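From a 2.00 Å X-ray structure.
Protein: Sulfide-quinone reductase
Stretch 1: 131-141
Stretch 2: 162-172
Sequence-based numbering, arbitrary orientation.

Stretch 1 (131-141) ETQKKLQELYA
Stretch 2 162-172: EFALMLHYELK

Two helices can pack through their side chains while their axes stay well apart, and this pair from sulfide-quinone reductase illustrates how. Residues 131-141 and 162-172 are helical throughout, with phi/psi mostly near -65/-40, Lys135 departing most in the first helix at -80/-26. Their axes run in broadly the same direction, at a signed crossing angle of -43°, and approach to 11.9 Å. The two stretches converge toward their C-terminal ends: CA-CA distances fall from 10.8 Å for Thr132-Phe163 to 9.0 Å for Leu136-Leu167 and 7.6 Å for Tyr140-Leu171. Each register step spans four residues, about one helical turn. In the second helix, regular i to i+4 bonds include Leu171 N to Leu167 O at 2.8 Å; the first is looser, with several weak bonds around Lys135.

Along the first helix, Thr132 (chi1 m) points toward its neighbour and sets its CG2 3.8 Å from CZ of Phe163. The long Phe163 side chain (chi1 t, chi2 -95°) bridges the wide end, while Thr132 OG1 is hydrogen-bonded elsewhere in the structure. One turn on, Leu136 (m, t) touches two residues: its CD1 lies 3.8 Å from Phe163 CZ, and its CD2 lies 3.6 Å from CD1 of Leu167 (t, p). Leu139 (t, p) adds a looser contact, CD2 to Leu167 CD2 at 4.3 Å.

Tyr140 (chi1 m, chi2 136°) leaves its backbone sideways, but its ring reaches the partner and has the largest covered area, 64 Å². Leu167 CD1 and Leu171 CD2 sit at the ring edge, the latter 3.7 Å from Tyr140 CD2; Leu171 is m, t. Tyr140 OH lies 3.4 Å from CG of Glu170 (t, p, chi3 29°), a contact with the aliphatic part of that acid. No hydrogen bond crosses the interface, so its 299 Å² of buried surface rests on van der Waals and predominantly apolar packing.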

# COMPACT_ATOMS: atom_id res chain seq x y z
N GLU A 131 34.70 8.58 -12.28
CA GLU A 131 35.32 7.69 -11.29
C GLU A 131 34.39 6.54 -10.93
O GLU A 131 34.83 5.40 -10.80
CB GLU A 131 35.71 8.46 -10.03
CG GLU A 131 36.67 9.63 -10.25
CD GLU A 131 37.20 10.22 -8.94
OE1 GLU A 131 36.45 10.24 -7.93
OE2 GLU A 131 38.37 10.67 -8.92
N THR A 132 33.10 6.84 -10.76
CA THR A 132 32.08 5.82 -10.51
C THR A 132 32.00 4.78 -11.63
O THR A 132 31.89 3.58 -11.37
CB THR A 132 30.69 6.45 -10.31
OG1 THR A 132 30.74 7.36 -9.21
CG2 THR A 132 29.62 5.38 -10.06
N GLN A 133 32.03 5.25 -12.88
CA GLN A 133 32.02 4.38 -14.05
C GLN A 133 33.16 3.36 -13.96
O GLN A 133 32.95 2.18 -14.21
CB GLN A 133 32.12 5.20 -15.34
CG GLN A 133 32.04 4.38 -16.64
CD GLN A 133 32.14 5.24 -17.91
OE1 GLN A 133 31.68 6.39 -17.96
NE2 GLN A 133 32.72 4.66 -18.95
N LYS A 134 34.33 3.84 -13.56
CA LYS A 134 35.53 3.00 -13.44
C LYS A 134 35.39 1.93 -12.36
O LYS A 134 35.90 0.82 -12.52
CB LYS A 134 36.78 3.85 -13.18
CG LYS A 134 37.14 4.81 -14.30
CD LYS A 134 38.54 5.36 -14.11
CE LYS A 134 38.78 6.59 -14.98
NZ LYS A 134 40.19 6.64 -15.50
N LYS A 135 34.69 2.26 -11.27
CA LYS A 135 34.49 1.32 -10.16
C LYS A 135 33.38 0.32 -10.45
O LYS A 135 33.39 -0.79 -9.91
CB LYS A 135 34.23 2.06 -8.85
CG LYS A 135 35.50 2.62 -8.21
CD LYS A 135 35.23 3.33 -6.89
CE LYS A 135 35.12 2.36 -5.70
NZ LYS A 135 35.11 3.09 -4.39
N LEU A 136 32.43 0.70 -11.30
CA LEU A 136 31.35 -0.20 -11.72
C LEU A 136 31.87 -1.39 -12.52
O LEU A 136 31.38 -2.52 -12.35
CB LEU A 136 30.28 0.55 -12.52
CG LEU A 136 29.21 1.30 -11.71
CD1 LEU A 136 28.35 2.15 -12.63
CD2 LEU A 136 28.35 0.33 -10.92
N GLN A 137 32.85 -1.14 -13.39
CA GLN A 137 33.48 -2.20 -14.18
C GLN A 137 34.00 -3.33 -13.29
O GLN A 137 33.87 -4.51 -13.62
CB GLN A 137 34.60 -1.63 -15.06
CG GLN A 137 34.12 -0.75 -16.23
CD GLN A 137 33.32 -1.53 -17.28
OE1 GLN A 137 32.17 -1.20 -17.56
NE2 GLN A 137 33.93 -2.57 -17.85
N GLU A 138 34.56 -2.94 -12.14
CA GLU A 138 35.06 -3.87 -11.12
C GLU A 138 33.94 -4.69 -10.46
O GLU A 138 34.15 -5.84 -10.06
CB GLU A 138 35.85 -3.07 -10.07
CG GLU A 138 36.56 -3.91 -9.00
CD GLU A 138 37.16 -3.06 -7.87
OE1 GLU A 138 37.24 -1.82 -8.01
OE2 GLU A 138 37.56 -3.65 -6.84
N LEU A 139 32.76 -4.10 -10.33
CA LEU A 139 31.60 -4.80 -9.78
C LEU A 139 31.07 -5.88 -10.73
O LEU A 139 30.71 -6.98 -10.29
CB LEU A 139 30.48 -3.82 -9.42
CG LEU A 139 29.13 -4.42 -9.02
CD1 LEU A 139 29.19 -5.03 -7.61
CD2 LEU A 139 28.03 -3.39 -9.13
N TYR A 140 31.03 -5.58 -12.02
CA TYR A 140 30.57 -6.54 -13.03
C TYR A 140 31.52 -7.74 -13.12
O TYR A 140 31.07 -8.88 -13.31
CB TYR A 140 30.44 -5.88 -14.41
CG TYR A 140 29.66 -4.58 -14.47
CD1 TYR A 140 30.14 -3.50 -15.21
CD2 TYR A 140 28.45 -4.43 -13.79
CE1 TYR A 140 29.43 -2.29 -15.28
CE2 TYR A 140 27.73 -3.22 -13.84
CZ TYR A 140 28.23 -2.17 -14.59
OH TYR A 140 27.54 -0.98 -14.66
N ALA A 141 32.82 -7.46 -12.99
CA ALA A 141 33.86 -8.49 -13.01
C ALA A 141 33.77 -9.38 -11.77
O ALA A 141 33.87 -10.61 -11.87
CB ALA A 141 35.23 -7.83 -13.10
N GLU A 162 17.48 6.98 -9.50
CA GLU A 162 17.82 6.75 -10.90
C GLU A 162 18.98 5.77 -11.03
O GLU A 162 18.88 4.80 -11.77
CB GLU A 162 18.22 8.05 -11.60
CG GLU A 162 17.10 8.94 -12.03
CD GLU A 162 17.59 10.08 -12.89
OE1 GLU A 162 18.46 10.85 -12.42
OE2 GLU A 162 17.13 10.20 -14.05
N PHE A 163 20.06 6.05 -10.31
CA PHE A 163 21.28 5.25 -10.39
C PHE A 163 21.04 3.80 -9.94
O PHE A 163 21.55 2.86 -10.56
CB PHE A 163 22.41 5.88 -9.56
CG PHE A 163 23.74 5.16 -9.69
CD1 PHE A 163 24.12 4.20 -8.76
CD2 PHE A 163 24.59 5.44 -10.75
CE1 PHE A 163 25.34 3.52 -8.88
CE2 PHE A 163 25.82 4.77 -10.88
CZ PHE A 163 26.19 3.81 -9.94
N ALA A 164 20.28 3.63 -8.87
CA ALA A 164 19.95 2.30 -8.38
C ALA A 164 19.19 1.48 -9.43
O ALA A 164 19.51 0.31 -9.68
CB ALA A 164 19.17 2.39 -7.09
N LEU A 165 18.20 2.10 -10.06
CA LEU A 165 17.37 1.40 -11.04
C LEU A 165 18.08 1.19 -12.38
O LEU A 165 17.88 0.16 -13.04
CB LEU A 165 16.01 2.08 -11.19
CG LEU A 165 15.17 1.85 -9.93
CD1 LEU A 165 14.04 2.83 -9.81
CD2 LEU A 165 14.65 0.41 -9.87
N MET A 166 18.93 2.15 -12.74
CA MET A 166 19.80 2.05 -13.92
C MET A 166 20.79 0.90 -13.77
O MET A 166 21.04 0.16 -14.72
CB MET A 166 20.58 3.35 -14.14
CG MET A 166 19.74 4.51 -14.62
SD MET A 166 20.73 5.99 -14.90
CE MET A 166 19.48 7.05 -15.57
N LEU A 167 21.37 0.78 -12.58
CA LEU A 167 22.32 -0.29 -12.28
C LEU A 167 21.63 -1.66 -12.32
O LEU A 167 22.16 -2.59 -12.92
CB LEU A 167 23.01 -0.05 -10.93
CG LEU A 167 24.11 -1.04 -10.51
CD1 LEU A 167 25.19 -1.17 -11.60
CD2 LEU A 167 24.71 -0.63 -9.18
N HIS A 168 20.45 -1.76 -11.71
CA HIS A 168 19.62 -2.97 -11.83
C HIS A 168 19.41 -3.37 -13.30
O HIS A 168 19.56 -4.54 -13.66
CB HIS A 168 18.26 -2.77 -11.13
CG HIS A 168 17.24 -3.81 -11.51
ND1 HIS A 168 17.23 -5.07 -10.96
CD2 HIS A 168 16.22 -3.77 -12.40
CE1 HIS A 168 16.24 -5.77 -11.49
NE2 HIS A 168 15.61 -5.00 -12.36
N TYR A 169 19.04 -2.39 -14.12
CA TYR A 169 18.83 -2.58 -15.55
C TYR A 169 20.09 -3.13 -16.21
O TYR A 169 20.04 -4.13 -16.93
CB TYR A 169 18.38 -1.27 -16.21
CG TYR A 169 18.31 -1.34 -17.72
CD1 TYR A 169 17.18 -1.83 -18.37
CD2 TYR A 169 19.38 -0.90 -18.51
CE1 TYR A 169 17.11 -1.89 -19.77
CE2 TYR A 169 19.32 -0.96 -19.91
CZ TYR A 169 18.19 -1.45 -20.52
OH TYR A 169 18.13 -1.51 -21.89
N GLU A 170 21.23 -2.48 -15.95
CA GLU A 170 22.52 -2.88 -16.50
C GLU A 170 22.91 -4.31 -16.10
O GLU A 170 23.36 -5.09 -16.94
CB GLU A 170 23.61 -1.89 -16.09
CG GLU A 170 25.02 -2.21 -16.60
CD GLU A 170 25.19 -2.02 -18.11
OE1 GLU A 170 24.48 -1.17 -18.70
OE2 GLU A 170 26.03 -2.73 -18.69
N LEU A 171 22.73 -4.63 -14.82
CA LEU A 171 23.06 -5.96 -14.30
C LEU A 171 22.19 -7.04 -14.94
O LEU A 171 22.67 -8.13 -15.26
CB LEU A 171 22.95 -5.99 -12.77
CG LEU A 171 23.90 -5.06 -11.99
CD1 LEU A 171 23.47 -4.90 -10.54
CD2 LEU A 171 25.35 -5.53 -12.08
N LYS A 172 20.91 -6.72 -15.15
CA LYS A 172 19.98 -7.62 -15.84
C LYS A 172 20.34 -7.77 -17.32
O LYS A 172 20.16 -8.84 -17.91
CB LYS A 172 18.55 -7.11 -15.67
CG LYS A 172 17.48 -8.19 -15.74
CD LYS A 172 16.15 -7.66 -15.23
CE LYS A 172 15.00 -8.52 -15.73
NZ LYS A 172 13.70 -8.16 -15.11